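Lem22 (Legionella pneumophila subsp. pneumophila ATCC 43290, PDB 5WD9) is a bacterial effector of unknown molecular function, a small three-helix protein that probably acts by binding other proteins. Local coordinates at residues E76-D79 / K80-Q84. Residues are numbered along the deposited sequence; the frame is centred on the assembly and turned at random.
Sequences ELKD and KCRDQ
The side chains of D79 and D83 meet one turn apart on alpha-helix 58-87, the last of an up-down-up three-helix bundle. The helix itself is held by i to i+4 backbone bonds: the amides of K80, C81, R82 and D83 donate to the carbonyls of E76, L77, K78 and D79, with K80 N 3.0 Å from E76 O and nearly straight at 168°.

Charged residues suit the outward side. The two aspartates bring like charges together, D79 OD2 lying 3.5 Å from D83 OD2 with the carboxylate planes turned 74° apart, a closeness that would probably raise the proton affinity of the pair. E76 and K80, each with two conformers, run side by side; in one, K80 chi1 (-63°) sets CG beside its own backbone N, 3.2 Å from E76 O.

Inward, apolar L77 packs on I19 and K23 of helix 4-24, and the small, buried C81 on L32 of helix 28-52. The extended R82 instead reaches a salt bridge with E36, while the aliphatic part of K78 passes its guanidinium obliquely.

A water between the aspartates, with more acceptors in reach than protons, can donate to D83 OD1 at 2.6 Å or D79 OD1 at 3.2 Å.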
loop_
_atom_site.group_PDB
_atom_site.type_symbol
_atom_site.label_atom_id
_atom_site.label_comp_id
_atom_site.label_asym_id
_atom_site.label_seq_id
_atom_site.Cartn_x
_atom_site.Cartn_y
_atom_site.Cartn_z
ATOM N N GLU A 76 -3.893 0.118 -9.285
ATOM C CA GLU A 76 -4.909 -0.329 -10.225
ATOM C C GLU A 76 -6.247 -0.571 -9.543
ATOM O O GLU A 76 -7.288 -0.185 -10.078
ATOM C CB GLU A 76 -4.468 -1.561 -11.004
ATOM C CG GLU A 76 -5.558 -1.970 -11.974
ATOM C CD GLU A 76 -5.066 -2.828 -13.103
ATOM O OE1 GLU A 76 -3.923 -3.319 -13.019
ATOM O OE2 GLU A 76 -5.831 -3.003 -14.075
ATOM N N LEU A 77 -6.254 -1.196 -8.364
ATOM C CA LEU A 77 -7.523 -1.420 -7.683
ATOM C C LEU A 77 -8.191 -0.107 -7.302
ATOM O O LEU A 77 -9.413 0.034 -7.425
ATOM C CB LEU A 77 -7.327 -2.269 -6.433
ATOM C CG LEU A 77 -6.819 -3.689 -6.663
ATOM C CD1 LEU A 77 -6.381 -4.289 -5.342
ATOM C CD2 LEU A 77 -7.891 -4.549 -7.279
ATOM N N LYS A 78 -7.406 0.855 -6.803
ATOM C CA LYS A 78 -7.953 2.144 -6.399
ATOM C C LYS A 78 -8.543 2.873 -7.589
ATOM O O LYS A 78 -9.617 3.472 -7.491
ATOM C CB LYS A 78 -6.852 2.974 -5.737
ATOM C CG LYS A 78 -7.348 4.229 -5.035
ATOM C CD LYS A 78 -6.223 4.890 -4.238
ATOM C CE LYS A 78 -5.093 5.342 -5.150
ATOM N NZ LYS A 78 -5.429 6.637 -5.816
ATOM N N ASP A 79 -7.857 2.820 -8.728
ATOM C CA ASP A 79 -8.358 3.501 -9.906
ATOM C C ASP A 79 -9.670 2.883 -10.362
ATOM O O ASP A 79 -10.628 3.595 -10.674
ATOM C CB ASP A 79 -7.305 3.401 -11.001
ATOM C CG ASP A 79 -7.674 4.160 -12.229
ATOM O OD1 ASP A 79 -7.728 5.405 -12.137
ATOM O OD2 ASP A 79 -7.859 3.523 -13.283
ATOM N N LYS A 80 -9.734 1.552 -10.404
ATOM C CA LYS A 80 -10.971 0.895 -10.815
ATOM C C LYS A 80 -12.106 1.217 -9.854
ATOM O O LYS A 80 -13.235 1.501 -10.278
ATOM C CB LYS A 80 -10.751 -0.618 -10.891
ATOM C CG LYS A 80 -9.726 -1.048 -11.926
ATOM C CD LYS A 80 -10.311 -1.043 -13.318
ATOM C CE LYS A 80 -9.247 -0.777 -14.364
ATOM N NZ LYS A 80 -9.864 -0.561 -15.699
ATOM N N CYS A 81 -11.833 1.181 -8.550
ATOM C CA CYS A 81 -12.852 1.500 -7.565
ATOM C C CYS A 81 -13.372 2.922 -7.738
ATOM O O CYS A 81 -14.583 3.149 -7.798
ATOM C CB CYS A 81 -12.247 1.314 -6.184
ATOM S SG CYS A 81 -13.426 1.517 -4.867
ATOM N N ARG A 82 -12.467 3.898 -7.821
ATOM C CA ARG A 82 -12.895 5.290 -7.959
ATOM C C ARG A 82 -13.641 5.513 -9.269
ATOM O O ARG A 82 -14.614 6.279 -9.314
ATOM C CB ARG A 82 -11.679 6.212 -7.872
ATOM C CG ARG A 82 -11.132 6.416 -6.480
ATOM C CD ARG A 82 -10.245 7.649 -6.429
ATOM N NE ARG A 82 -9.826 7.973 -5.067
ATOM C CZ ARG A 82 -10.560 8.661 -4.196
ATOM N NH1 ARG A 82 -11.763 9.107 -4.537
ATOM N NH2 ARG A 82 -10.092 8.903 -2.978
ATOM N N ASP A 83 -13.201 4.855 -10.347
ATOM C CA ASP A 83 -13.905 4.962 -11.626
ATOM C C ASP A 83 -15.338 4.482 -11.490
ATOM O O ASP A 83 -16.266 5.112 -12.009
ATOM C CB ASP A 83 -13.218 4.108 -12.690
ATOM C CG ASP A 83 -11.960 4.729 -13.240
ATOM O OD1 ASP A 83 -11.679 5.911 -12.965
ATOM O OD2 ASP A 83 -11.242 3.999 -13.943
ATOM N N GLN A 84 -15.533 3.354 -10.804
ATOM C CA GLN A 84 -16.868 2.796 -10.627
ATOM C C GLN A 84 -17.719 3.696 -9.747
ATOM O O GLN A 84 -18.910 3.879 -10.012
ATOM C CB GLN A 84 -16.748 1.411 -10.000
ATOM C CG GLN A 84 -16.291 0.331 -10.949
ATOM C CD GLN A 84 -16.659 -1.046 -10.451
ATOM O OE1 GLN A 84 -16.085 -1.535 -9.479
ATOM N NE2 GLN A 84 -17.632 -1.674 -11.103
HETATM O O HOH W 1 -10.364 6.884 -10.946
#